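Long-range contacts in pollen-specific leucine-rich repeat extensin-like protein 1 (Arabidopsis thaliana, PDB 6TME), which probably binds small secreted signalling peptides of the RALF family through its leucine-rich repeats, as a cell-wall protein of pollen: residues A[184-189]-A[207-212]; A[189-194]-A[212-217]; A[156-161]-A[179-184]; A[236-241]-A[260-265]. All blocks are in the same frame, centred on the assembly; numbering follows the deposited sequence.

Contact 1: A[184-189]-A[207-212]; sequences IFDKDL and IGKSTA. With SO4 (sulfate ion), chain N.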
loop_
_atom_site.group_PDB
_atom_site.type_symbol
_atom_site.label_atom_id
_atom_site.label_comp_id
_atom_site.label_asym_id
_atom_site.label_seq_id
_atom_site.Cartn_x
_atom_site.Cartn_y
_atom_site.Cartn_z
ATOM N N ILE A 184 7.747 2.745 11.793
ATOM C CA ILE A 184 6.633 3.148 10.930
ATOM C C ILE A 184 5.337 2.456 11.342
ATOM O O ILE A 184 4.253 3.036 11.212
ATOM C CB ILE A 184 6.950 2.881 9.440
ATOM C CG1 ILE A 184 5.912 3.545 8.535
ATOM C CG2 ILE A 184 6.861 1.405 9.128
ATOM C CD1 ILE A 184 5.955 5.049 8.539
ATOM N N PHE A 185 5.414 1.223 11.854
ATOM C CA PHE A 185 4.204 0.524 12.276
ATOM C C PHE A 185 3.721 0.953 13.658
ATOM O O PHE A 185 2.638 0.515 14.077
ATOM C CB PHE A 185 4.427 -1.000 12.190
ATOM C CG PHE A 185 4.644 -1.466 10.781
ATOM C CD1 PHE A 185 3.611 -1.395 9.857
ATOM C CD2 PHE A 185 5.892 -1.873 10.350
ATOM C CE1 PHE A 185 3.803 -1.764 8.533
ATOM C CE2 PHE A 185 6.090 -2.243 9.032
ATOM C CZ PHE A 185 5.036 -2.187 8.122
ATOM N N ASP A 186 4.476 1.818 14.356
ATOM C CA ASP A 186 4.012 2.413 15.611
ATOM C C ASP A 186 3.087 3.609 15.383
ATOM O O ASP A 186 2.268 3.914 16.254
ATOM C CB ASP A 186 5.194 2.873 16.477
ATOM C CG ASP A 186 6.192 1.765 16.768
ATOM O OD1 ASP A 186 5.770 0.619 17.037
ATOM O OD2 ASP A 186 7.411 2.049 16.715
ATOM N N LYS A 187 3.223 4.323 14.262
ATOM C CA LYS A 187 2.256 5.374 13.943
ATOM C C LYS A 187 0.868 4.762 13.761
ATOM O O LYS A 187 0.730 3.583 13.416
ATOM C CB LYS A 187 2.658 6.112 12.665
ATOM C CG LYS A 187 4.122 6.511 12.554
ATOM C CD LYS A 187 4.397 7.776 13.327
ATOM C CE LYS A 187 3.787 8.999 12.649
ATOM N NZ LYS A 187 3.514 10.053 13.656
ATOM N N ASP A 188 -0.177 5.562 13.977
ATOM C CA ASP A 188 -1.528 5.037 13.747
ATOM C C ASP A 188 -1.983 5.296 12.302
ATOM O O ASP A 188 -2.973 5.944 12.015
ATOM C CB ASP A 188 -2.508 5.569 14.795
ATOM C CG ASP A 188 -2.794 7.069 14.685
ATOM O OD1 ASP A 188 -3.501 7.572 15.588
ATOM O OD2 ASP A 188 -2.336 7.751 13.740
ATOM N N LEU A 189 -1.212 4.747 11.375
ATOM C CA LEU A 189 -1.568 4.816 9.969
ATOM C C LEU A 189 -2.748 3.896 9.679
ATOM O O LEU A 189 -2.868 2.804 10.246
ATOM C CB LEU A 189 -0.363 4.431 9.099
ATOM C CG LEU A 189 0.701 5.526 9.006
ATOM C CD1 LEU A 189 1.999 4.949 8.514
ATOM C CD2 LEU A 189 0.222 6.586 8.041
ATOM N N ILE A 207 5.532 -4.986 12.960
ATOM C CA ILE A 207 4.344 -4.991 12.109
ATOM C C ILE A 207 3.070 -5.285 12.900
ATOM O O ILE A 207 1.997 -4.756 12.577
ATOM C CB ILE A 207 4.533 -5.988 10.960
ATOM C CG1 ILE A 207 3.441 -5.790 9.925
ATOM C CG2 ILE A 207 4.532 -7.433 11.482
ATOM C CD1 ILE A 207 3.655 -6.623 8.699
ATOM N N GLY A 208 3.162 -6.106 13.954
ATOM C CA GLY A 208 1.979 -6.423 14.737
ATOM C C GLY A 208 1.380 -5.241 15.460
ATOM O O GLY A 208 0.228 -5.318 15.921
ATOM N N LYS A 209 2.140 -4.145 15.589
ATOM C CA LYS A 209 1.612 -2.945 16.223
ATOM C C LYS A 209 0.712 -2.146 15.292
ATOM O O LYS A 209 -0.070 -1.327 15.776
ATOM C CB LYS A 209 2.753 -2.047 16.723
ATOM C CG LYS A 209 3.637 -2.649 17.830
ATOM C CD LYS A 209 2.940 -2.666 19.177
ATOM C CE LYS A 209 3.883 -3.087 20.301
ATOM N NZ LYS A 209 3.132 -3.325 21.576
ATOM N N SER A 210 0.773 -2.381 13.981
ATOM C CA SER A 210 0.089 -1.488 13.054
ATOM C C SER A 210 -1.422 -1.609 13.194
ATOM O O SER A 210 -1.962 -2.683 13.472
ATOM C CB SER A 210 0.509 -1.760 11.604
ATOM O OG SER A 210 -0.338 -2.700 10.960
ATOM N N THR A 211 -2.087 -0.475 13.047
ATOM C CA THR A 211 -3.530 -0.350 12.992
ATOM C C THR A 211 -4.018 -0.184 11.564
ATOM O O THR A 211 -5.173 0.178 11.349
ATOM C CB THR A 211 -3.969 0.852 13.829
ATOM O OG1 THR A 211 -3.149 1.982 13.487
ATOM C CG2 THR A 211 -3.801 0.547 15.301
ATOM N N ALA A 212 -3.154 -0.419 10.588
ATOM C CA ALA A 212 -3.515 -0.157 9.212
ATOM C C ALA A 212 -4.560 -1.149 8.726
ATOM O O ALA A 212 -4.497 -2.346 9.029
ATOM C CB ALA A 212 -2.277 -0.224 8.328
HETATM S S SO4 N . -6.415 4.302 12.230
HETATM O O1 SO4 N . -6.531 3.267 11.210
HETATM O O2 SO4 N . -5.739 5.454 11.647
HETATM O O3 SO4 N . -5.654 3.785 13.366
HETATM O O4 SO4 N . -7.748 4.708 12.673
HETATM O O HOH W 1 -0.623 1.278 11.480
#
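Phe-185 and Ile-207 meet between two successive coils of a leucine-rich-repeat solenoid, where each coil turns through a short 3-10 segment toward its next strand. The Phe-185 ring takes Ile-207 CA over one face, a CH-pi contact 4.2 Å from the ring centroid and 27° off its normal. Ile-207 CG1 lies over the centre of that face. Ile-184 CG2 backs the opposite face, nearer the rim. In Phe-185, chi1 of -65° sets CG beside the backbone N, close to Ile-207 CA. CD1 of the ring reaches Ser-210 CB at 3.6 Å. The backbone closes in beside it: Ser-210 CA lies 3.4 Å from Phe-185 O, a bent CA-H...O contact. Further along, one water bridges the two loops. It accepts from Thr-211 N at 2.8 Å and donates to Leu-189 O at 3.0 Å, and more distantly to Lys-187 O. Thr-211 OG1 donates to a sulfate oxygen, O3, at 3.1 Å; the ion probably comes from the crystallisation liquor. Asp-186 and Lys-209 lie at the exposed end, with Asp-186 OD1 4.0 Å from Lys-209 CG but the charged atoms well apart. Lys-187 turns to the preceding coil, where NZ bonds Trp-163 O. On the strand side, Phe-185 and Ala-212 touch Ile-192 of strand 191-193, while Leu-189 packs on Leu-169 of strand 168-170.

Contact 2: A[189-194]-A[212-217]; sequences LDAIFL and ASVVTF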
loop_
_atom_site.group_PDB
_atom_site.type_symbol
_atom_site.label_atom_id
_atom_site.label_comp_id
_atom_site.label_asym_id
_atom_site.label_seq_id
_atom_site.Cartn_x
_atom_site.Cartn_y
_atom_site.Cartn_z
ATOM N N LEU A 189 -1.212 4.747 11.375
ATOM C CA LEU A 189 -1.568 4.816 9.969
ATOM C C LEU A 189 -2.748 3.896 9.679
ATOM O O LEU A 189 -2.868 2.804 10.246
ATOM C CB LEU A 189 -0.363 4.431 9.099
ATOM C CG LEU A 189 0.701 5.526 9.006
ATOM C CD1 LEU A 189 1.999 4.949 8.514
ATOM C CD2 LEU A 189 0.222 6.586 8.041
ATOM N N ASP A 190 -3.651 4.365 8.826
ATOM C CA ASP A 190 -4.697 3.509 8.289
ATOM C C ASP A 190 -4.242 2.798 7.024
ATOM O O ASP A 190 -4.737 1.714 6.717
ATOM C CB ASP A 190 -5.957 4.343 8.005
ATOM C CG ASP A 190 -6.971 3.614 7.117
ATOM O OD1 ASP A 190 -7.543 2.584 7.556
ATOM O OD2 ASP A 190 -7.201 4.079 5.975
ATOM N N ALA A 191 -3.287 3.373 6.300
ATOM C CA ALA A 191 -2.909 2.854 4.993
ATOM C C ALA A 191 -1.431 3.128 4.766
ATOM O O ALA A 191 -0.977 4.265 4.935
ATOM C CB ALA A 191 -3.742 3.494 3.875
ATOM N N ILE A 192 -0.692 2.085 4.394
ATOM C CA ILE A 192 0.748 2.142 4.163
ATOM C C ILE A 192 1.002 1.464 2.815
ATOM O O ILE A 192 0.873 0.237 2.696
ATOM C CB ILE A 192 1.546 1.453 5.288
ATOM C CG1 ILE A 192 1.051 1.907 6.659
ATOM C CG2 ILE A 192 3.048 1.720 5.163
ATOM C CD1 ILE A 192 1.532 1.055 7.822
ATOM N N PHE A 193 1.341 2.254 1.798
ATOM C CA PHE A 193 1.674 1.728 0.477
ATOM C C PHE A 193 3.176 1.885 0.275
ATOM O O PHE A 193 3.683 3.008 0.219
ATOM C CB PHE A 193 0.878 2.443 -0.619
ATOM C CG PHE A 193 -0.616 2.291 -0.469
ATOM C CD1 PHE A 193 -1.243 1.128 -0.856
ATOM C CD2 PHE A 193 -1.390 3.312 0.094
ATOM C CE1 PHE A 193 -2.625 0.971 -0.716
ATOM C CE2 PHE A 193 -2.768 3.165 0.250
ATOM C CZ PHE A 193 -3.388 1.991 -0.162
ATOM N N LEU A 194 3.887 0.763 0.189
ATOM C CA LEU A 194 5.329 0.764 -0.033
ATOM C C LEU A 194 5.714 0.103 -1.343
ATOM O O LEU A 194 6.889 0.136 -1.707
ATOM C CB LEU A 194 6.056 0.045 1.111
ATOM C CG LEU A 194 5.615 0.372 2.531
ATOM C CD1 LEU A 194 6.105 -0.730 3.453
ATOM C CD2 LEU A 194 6.152 1.749 2.969
ATOM N N ALA A 212 -3.154 -0.419 10.588
ATOM C CA ALA A 212 -3.515 -0.157 9.212
ATOM C C ALA A 212 -4.560 -1.149 8.726
ATOM O O ALA A 212 -4.497 -2.346 9.029
ATOM C CB ALA A 212 -2.277 -0.224 8.328
ATOM N N SER A 213 -5.527 -0.632 7.958
ATOM C CA SER A 213 -6.463 -1.466 7.218
ATOM C C SER A 213 -5.867 -2.021 5.922
ATOM O O SER A 213 -6.336 -3.062 5.451
ATOM C CB SER A 213 -7.747 -0.683 6.922
ATOM O OG SER A 213 -7.510 0.340 5.970
ATOM N N VAL A 214 -4.856 -1.375 5.338
ATOM C CA VAL A 214 -4.197 -1.900 4.140
ATOM C C VAL A 214 -2.704 -1.620 4.228
ATOM O O VAL A 214 -2.299 -0.494 4.552
ATOM C CB VAL A 214 -4.770 -1.311 2.827
ATOM C CG1 VAL A 214 -4.705 0.235 2.790
ATOM C CG2 VAL A 214 -4.031 -1.882 1.619
ATOM N N VAL A 215 -1.885 -2.647 3.944
ATOM C CA VAL A 215 -0.430 -2.530 3.856
ATOM C C VAL A 215 0.045 -3.248 2.591
ATOM O O VAL A 215 -0.280 -4.422 2.389
ATOM C CB VAL A 215 0.282 -3.133 5.086
ATOM C CG1 VAL A 215 1.764 -2.868 4.982
ATOM C CG2 VAL A 215 -0.285 -2.609 6.419
ATOM N N THR A 216 0.826 -2.562 1.750
ATOM C CA THR A 216 1.441 -3.196 0.591
ATOM C C THR A 216 2.963 -3.140 0.683
ATOM O O THR A 216 3.540 -2.077 0.972
ATOM C CB THR A 216 0.957 -2.571 -0.733
ATOM O OG1 THR A 216 1.410 -1.214 -0.874
ATOM C CG2 THR A 216 -0.574 -2.634 -0.822
ATOM N N PHE A 217 3.597 -4.307 0.470
ATOM C CA PHE A 217 5.046 -4.482 0.357
ATOM C C PHE A 217 5.464 -4.964 -1.024
ATOM O O PHE A 217 6.664 -5.181 -1.252
ATOM C CB PHE A 217 5.573 -5.534 1.348
ATOM C CG PHE A 217 5.301 -5.249 2.774
ATOM C CD1 PHE A 217 6.215 -4.527 3.531
ATOM C CD2 PHE A 217 4.165 -5.750 3.382
ATOM C CE1 PHE A 217 5.981 -4.273 4.876
ATOM C CE2 PHE A 217 3.913 -5.494 4.723
ATOM C CZ PHE A 217 4.827 -4.751 5.472
#
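Phe-193 and Val-214 cross at about a right angle on one face of two parallel strands, with Phe-193 CZ 3.7 Å from Val-214 CG1. Thr-216 OG1 comes to the edge of the same ring, near its plane, 3.5 Å from Phe-193 CD1; this hydroxyl also bonds Asn-195 OD1. Ala-191 CB meets Val-214 CG1 on this face too. On the other face Ile-192 CD1 touches Ala-212 CB at 4.0 Å. Leu-194 and Phe-217 lie side by side, pointing the same way. Main-chain bonds join the strands, including Ile-192 N to Val-214 O at 3.0 Å and Thr-216 N to Ile-192 O.

Ahead of the strands, Ser-213 OG donates to Asp-190 OD1 at 2.7 Å, from 44° above the carboxylate plane. Asp-190 O accepts from Ser-213 N at 2.8 Å and weakly from Val-214 N. Asp-190 OD2 is hydrogen-bonded to an aromatic side chain and to the backbone of another protein chain. An alanine at Asp-190 would probably cost Ser-213 OG its carboxylate partner and leave the other chain's aromatic and backbone groups without theirs. Strands 191-193 and 214-216 are neighbours in the parallel array of the repeats, with strand 168-170 beside 191-193 and strand 238-240 beside 214-216.

Contact 3: A[156-161]-A[179-184]; sequences FPTVAL and KLPPEI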
loop_
_atom_site.group_PDB
_atom_site.type_symbol
_atom_site.label_atom_id
_atom_site.label_comp_id
_atom_site.label_asym_id
_atom_site.label_seq_id
_atom_site.Cartn_x
_atom_site.Cartn_y
_atom_site.Cartn_z
ATOM N N PHE A 156 14.205 5.590 3.125
ATOM C CA PHE A 156 12.815 5.815 3.487
ATOM C C PHE A 156 12.629 7.256 3.967
ATOM O O PHE A 156 13.450 7.750 4.744
ATOM C CB PHE A 156 12.403 4.825 4.576
ATOM C CG PHE A 156 10.974 4.959 5.007
ATOM C CD1 PHE A 156 10.595 5.906 5.938
ATOM C CD2 PHE A 156 10.001 4.139 4.467
ATOM C CE1 PHE A 156 9.261 6.028 6.331
ATOM C CE2 PHE A 156 8.679 4.251 4.851
ATOM C CZ PHE A 156 8.306 5.208 5.786
ATOM N N PRO A 157 11.566 7.972 3.509
ATOM C CA PRO A 157 11.384 9.381 3.920
ATOM C C PRO A 157 10.966 9.516 5.373
ATOM O O PRO A 157 9.774 9.624 5.678
ATOM C CB PRO A 157 10.275 9.884 2.988
ATOM C CG PRO A 157 9.462 8.619 2.688
ATOM C CD PRO A 157 10.504 7.517 2.588
ATOM N N THR A 158 11.939 9.504 6.276
ATOM C CA THR A 158 11.631 9.417 7.697
ATOM C C THR A 158 10.964 10.679 8.252
ATOM O O THR A 158 10.414 10.623 9.360
ATOM C CB THR A 158 12.908 9.065 8.475
ATOM O OG1 THR A 158 14.003 9.880 8.044
ATOM C CG2 THR A 158 13.273 7.598 8.236
ATOM N N VAL A 159 10.974 11.799 7.518
ATOM C CA VAL A 159 10.192 12.965 7.932
ATOM C C VAL A 159 8.730 12.590 8.165
ATOM O O VAL A 159 8.044 13.203 8.999
ATOM C CB VAL A 159 10.326 14.100 6.889
ATOM C CG1 VAL A 159 9.714 13.686 5.556
ATOM C CG2 VAL A 159 9.665 15.394 7.405
ATOM N N ALA A 160 8.238 11.554 7.468
ATOM C CA ALA A 160 6.867 11.106 7.684
ATOM C C ALA A 160 6.641 10.634 9.114
ATOM O O ALA A 160 5.509 10.697 9.608
ATOM C CB ALA A 160 6.510 9.994 6.703
ATOM N N LEU A 161 7.698 10.175 9.802
ATOM C CA LEU A 161 7.531 9.699 11.173
ATOM C C LEU A 161 7.253 10.839 12.141
ATOM O O LEU A 161 6.799 10.592 13.262
ATOM C CB LEU A 161 8.772 8.933 11.619
ATOM C CG LEU A 161 9.108 7.678 10.792
ATOM C CD1 LEU A 161 10.519 7.185 11.093
ATOM C CD2 LEU A 161 8.083 6.575 11.031
ATOM N N LYS A 179 16.695 -0.306 4.350
ATOM C CA LYS A 179 15.857 -0.923 5.365
ATOM C C LYS A 179 14.591 -0.105 5.583
ATOM O O LYS A 179 14.547 1.111 5.356
ATOM C CB LYS A 179 16.608 -1.041 6.699
ATOM C CG LYS A 179 17.901 -1.837 6.636
ATOM C CD LYS A 179 18.658 -1.778 7.969
ATOM C CE LYS A 179 19.805 -2.783 7.989
ATOM N NZ LYS A 179 20.511 -2.823 9.305
ATOM N N LEU A 180 13.595 -0.763 6.065
ATOM C CA LEU A 180 12.353 -0.110 6.448
ATOM C C LEU A 180 12.397 0.276 7.925
ATOM O O LEU A 180 12.689 -0.575 8.769
ATOM C CB LEU A 180 11.191 -1.042 6.193
ATOM C CG LEU A 180 9.790 -0.499 6.135
ATOM C CD1 LEU A 180 9.762 0.521 5.029
ATOM C CD2 LEU A 180 8.821 -1.672 5.858
ATOM N N PRO A 181 12.122 1.527 8.280
ATOM C CA PRO A 181 12.135 1.922 9.705
ATOM C C PRO A 181 11.056 1.184 10.470
ATOM O O PRO A 181 9.858 1.396 10.223
ATOM C CB PRO A 181 11.855 3.436 9.668
ATOM C CG PRO A 181 12.075 3.852 8.232
ATOM C CD PRO A 181 11.779 2.645 7.388
ATOM N N PRO A 182 11.431 0.304 11.404
ATOM C CA PRO A 182 10.395 -0.456 12.131
ATOM C C PRO A 182 9.386 0.440 12.821
ATOM O O PRO A 182 8.206 0.088 12.913
ATOM C CB PRO A 182 11.198 -1.296 13.143
ATOM C CG PRO A 182 12.619 -1.336 12.601
ATOM C CD PRO A 182 12.800 -0.021 11.848
ATOM N N GLU A 183 9.800 1.614 13.281
ATOM C CA GLU A 183 8.863 2.472 13.992
ATOM C C GLU A 183 7.691 2.931 13.123
ATOM O O GLU A 183 6.712 3.436 13.676
ATOM C CB GLU A 183 9.614 3.678 14.579
ATOM C CG GLU A 183 10.433 4.499 13.586
ATOM C CD GLU A 183 11.887 4.032 13.457
ATOM O OE1 GLU A 183 12.159 2.834 13.685
ATOM O OE2 GLU A 183 12.761 4.872 13.132
ATOM N N ILE A 184 7.747 2.745 11.793
ATOM C CA ILE A 184 6.633 3.148 10.930
ATOM C C ILE A 184 5.337 2.456 11.342
ATOM O O ILE A 184 4.253 3.036 11.212
ATOM C CB ILE A 184 6.950 2.881 9.440
ATOM C CG1 ILE A 184 5.912 3.545 8.535
ATOM C CG2 ILE A 184 6.861 1.405 9.128
ATOM C CD1 ILE A 184 5.955 5.049 8.539
HETATM O O HOH W 2 15.778 2.985 3.853
#
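Phe-156 and Pro-181 meet between adjoining coils of the leucine-rich-repeat solenoid, at the apolar-residue-then-proline step of plant-type repeats. Phe-156 with Pro-157 forms this step in one coil and Leu-180 with Pro-181 in the next. Each is followed by a 3-10 segment.

The CH-pi interaction comes first. Pro-181 CD sits over one face of the Phe-156 ring, 3.8 Å from the centroid and 27° off the normal, displaced toward the rim. Pro-157 CD lies over the opposite face, also offset toward the rim, so a proline flanks each side. CG of Phe-156 is anti to its backbone N (chi1 -179°), which carries it to within 3.4 Å of Pro-181 CD.

Apolar contacts surround this ring. Leu-180 CD1 meets Phe-156 CD2 at 3.7 Å, the two side chains crossing at a slant. Ile-184 CD1 touches Phe-156 CZ at 3.6 Å. The two methyls of Leu-161 have different partners: CD2 meets Ile-184 CD1, and Leu-161 CD1 lies 3.7 Å from Glu-183 CG. Leu-161 crosses both Ile-184 and Glu-183 at about a right angle. Phe-156 and Ile-184 also pack on Leu-169 of strand 168-170, in the interior of the solenoid. At the outer edge Thr-158 CG2 faces Pro-181 CG.

Polar contact between the two segments runs through water. A single molecule accepts from Phe-156 N at 3.1 Å and donates to Lys-179 O at 2.7 Å.

Contact 4: A[236-241]-A[260-265]; sequences LNEIVF and VTVFDA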
loop_
_atom_site.group_PDB
_atom_site.type_symbol
_atom_site.label_atom_id
_atom_site.label_comp_id
_atom_site.label_asym_id
_atom_site.label_seq_id
_atom_site.Cartn_x
_atom_site.Cartn_y
_atom_site.Cartn_z
ATOM N N LEU A 236 -6.722 -4.996 10.100
ATOM C CA LEU A 236 -6.128 -5.344 8.815
ATOM C C LEU A 236 -7.163 -5.991 7.889
ATOM O O LEU A 236 -7.768 -7.008 8.249
ATOM C CB LEU A 236 -4.949 -6.276 9.022
ATOM C CG LEU A 236 -4.271 -6.675 7.714
ATOM C CD1 LEU A 236 -3.627 -5.423 7.112
ATOM C CD2 LEU A 236 -3.227 -7.722 7.974
ATOM N N ASN A 237 -7.347 -5.416 6.687
ATOM C CA ASN A 237 -8.203 -5.998 5.649
ATOM C C ASN A 237 -7.450 -6.561 4.455
ATOM O O ASN A 237 -7.908 -7.555 3.868
ATOM C CB ASN A 237 -9.207 -4.968 5.118
ATOM C CG ASN A 237 -10.268 -4.619 6.133
ATOM O OD1 ASN A 237 -10.694 -5.462 6.931
ATOM N ND2 ASN A 237 -10.690 -3.363 6.127
ATOM N N GLU A 238 -6.331 -5.937 4.063
ATOM C CA GLU A 238 -5.620 -6.254 2.819
ATOM C C GLU A 238 -4.123 -6.129 3.048
ATOM O O GLU A 238 -3.648 -5.079 3.491
ATOM C CB GLU A 238 -6.061 -5.337 1.662
ATOM C CG GLU A 238 -7.562 -5.345 1.404
ATOM C CD GLU A 238 -8.055 -4.359 0.342
ATOM O OE1 GLU A 238 -7.256 -3.886 -0.508
ATOM O OE2 GLU A 238 -9.274 -4.058 0.376
ATOM N N ILE A 239 -3.380 -7.195 2.756
ATOM C CA ILE A 239 -1.925 -7.188 2.866
ATOM C C ILE A 239 -1.350 -7.856 1.624
ATOM O O ILE A 239 -1.795 -8.936 1.224
ATOM C CB ILE A 239 -1.431 -7.869 4.159
ATOM C CG1 ILE A 239 0.067 -7.609 4.361
ATOM C CG2 ILE A 239 -1.746 -9.386 4.189
ATOM C CD1 ILE A 239 0.437 -7.334 5.807
ATOM N N VAL A 240 -0.388 -7.200 0.987
ATOM C CA VAL A 240 0.114 -7.624 -0.312
ATOM C C VAL A 240 1.636 -7.698 -0.250
ATOM O O VAL A 240 2.294 -6.685 0.011
ATOM C CB VAL A 240 -0.346 -6.671 -1.424
ATOM C CG1 VAL A 240 0.103 -7.178 -2.783
ATOM C CG2 VAL A 240 -1.875 -6.519 -1.375
ATOM N N PHE A 241 2.181 -8.905 -0.475
ATOM C CA PHE A 241 3.611 -9.198 -0.467
ATOM C C PHE A 241 4.160 -9.596 -1.834
ATOM O O PHE A 241 5.329 -9.991 -1.916
ATOM C CB PHE A 241 3.941 -10.368 0.467
ATOM C CG PHE A 241 3.615 -10.155 1.903
ATOM C CD1 PHE A 241 4.483 -9.457 2.735
ATOM C CD2 PHE A 241 2.493 -10.757 2.455
ATOM C CE1 PHE A 241 4.192 -9.297 4.083
ATOM C CE2 PHE A 241 2.195 -10.606 3.792
ATOM C CZ PHE A 241 3.044 -9.880 4.614
ATOM N N VAL A 260 -9.330 -10.112 7.404
ATOM C CA VAL A 260 -8.620 -9.992 6.132
ATOM C C VAL A 260 -9.517 -10.423 4.974
ATOM O O VAL A 260 -10.155 -11.478 5.022
ATOM C CB VAL A 260 -7.330 -10.824 6.181
ATOM C CG1 VAL A 260 -6.913 -11.266 4.793
ATOM C CG2 VAL A 260 -6.218 -10.016 6.846
ATOM N N THR A 261 -9.558 -9.614 3.915
ATOM C CA THR A 261 -10.212 -9.999 2.670
ATOM C C THR A 261 -9.242 -10.334 1.546
ATOM O O THR A 261 -9.643 -10.985 0.569
ATOM C CB THR A 261 -11.128 -8.872 2.164
ATOM O OG1 THR A 261 -10.354 -7.682 1.943
ATOM C CG2 THR A 261 -12.237 -8.597 3.156
ATOM N N VAL A 262 -8.001 -9.863 1.638
ATOM C CA VAL A 262 -7.021 -9.993 0.575
ATOM C C VAL A 262 -5.718 -10.378 1.247
ATOM O O VAL A 262 -5.139 -9.572 1.986
ATOM C CB VAL A 262 -6.819 -8.702 -0.237
ATOM C CG1 VAL A 262 -5.664 -8.919 -1.219
ATOM C CG2 VAL A 262 -8.087 -8.280 -0.972
ATOM N N PHE A 263 -5.245 -11.587 0.981
ATOM C CA PHE A 263 -3.945 -12.033 1.468
ATOM C C PHE A 263 -3.175 -12.592 0.276
ATOM O O PHE A 263 -3.462 -13.695 -0.204
ATOM C CB PHE A 263 -4.080 -13.075 2.589
ATOM C CG PHE A 263 -2.776 -13.341 3.294
ATOM C CD1 PHE A 263 -1.840 -14.193 2.738
ATOM C CD2 PHE A 263 -2.456 -12.678 4.463
ATOM C CE1 PHE A 263 -0.623 -14.397 3.356
ATOM C CE2 PHE A 263 -1.236 -12.875 5.080
ATOM C CZ PHE A 263 -0.324 -13.735 4.532
ATOM N N ASP A 264 -2.188 -11.848 -0.194
ATOM C CA ASP A 264 -1.436 -12.224 -1.386
ATOM C C ASP A 264 0.044 -12.347 -1.018
ATOM O O ASP A 264 0.700 -11.348 -0.708
ATOM C CB ASP A 264 -1.673 -11.214 -2.508
ATOM C CG ASP A 264 -1.222 -11.734 -3.875
ATOM O OD1 ASP A 264 -0.178 -12.425 -3.940
ATOM O OD2 ASP A 264 -1.905 -11.436 -4.885
ATOM N N ALA A 265 0.560 -13.578 -1.037
ATOM C CA ALA A 265 1.945 -13.876 -0.694
ATOM C C ALA A 265 2.719 -14.403 -1.894
ATOM O O ALA A 265 3.769 -15.038 -1.725
ATOM C CB ALA A 265 2.016 -14.876 0.461
HETATM O O HOH W 3 -11.908 -4.614 1.613
#
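Leu-236 and Val-260 open the contact side by side, pointing the same way, with Leu-236 CD2 3.9 Å from Val-260 CG2. At Asn-237 the backbone takes over. Its O accepts from both Thr-261 N and Val-262 N, the first at 2.6 Å, and both donors lie in the carbonyl plane.

Glu-238 follows with CG anti to the carbonyl carbon (chi1 -55°), where CG packs 3.8 Å from Val-262 CB and also reaches Thr-261 OG1. Beyond CG the chain is extended. OE2 accepts from a water at 3.0 Å, and OE1 bonds the backbone of another chain. An alanine here would probably leave that backbone partner and the water without their acceptor, and open a gap beside Val-262.

Strands 238-240 and 262-264 are parallel neighbours of the leucine-rich-repeat sheet. The face with Glu-238, Val-240, Val-262 and Asp-264 is turned to the other chain, whereas Ile-239 and Phe-263 lie on the other face.

Ile-239 N donates to Val-262 O at 3.1 Å, and Ile-239 O accepts from Asp-264 N. The Ile-239 and Phe-263 side chains lie side by side, with Ile-239 CG2 3.4 Å from Phe-263 CD2. Val-240 CG1 faces Asp-264 CB across a looser distance, 4.4 Å. Asp-264 OD2 bonds an aromatic side chain of the other chain. Phe-241 N donates to Asp-264 O at 2.9 Å, and that same oxygen lies at the edge of the Phe-241 ring, near its plane. The Phe-241 ring slants across Phe-263, Phe-241 CE2 meeting Phe-263 CZ, while Phe-241 O accepts from Asn-244 ND2 and Asn-268 ND2.

Along the solenoid contact 3 comes first and contact 4 last, with contacts 1 and 2 interlocked between them. Contacts 1 and 2 share Leu-189 and Ala-212; Phe-185 CZ meets Phe-217 CZ at 3.7 Å. Contact 3 shares Ile-184 with contact 1 and reaches contact 2 through Leu-180 CD2, 3.7 Å from Leu-194 CD1. Contacts 2 and 4 adjoin: Phe-217 N lies 2.7 Å from Val-240 O, a probable hydrogen bond. The sulfate held by Thr-211 in contact 1 also lies about 3 Å from the Asp-190 side chain of contact 2. The Asp-264 side chain of contact 4 is about 4 Å from a glycan sugar. Contacts 2 and 4 both meet the other protein chain, consistent with a binding face there.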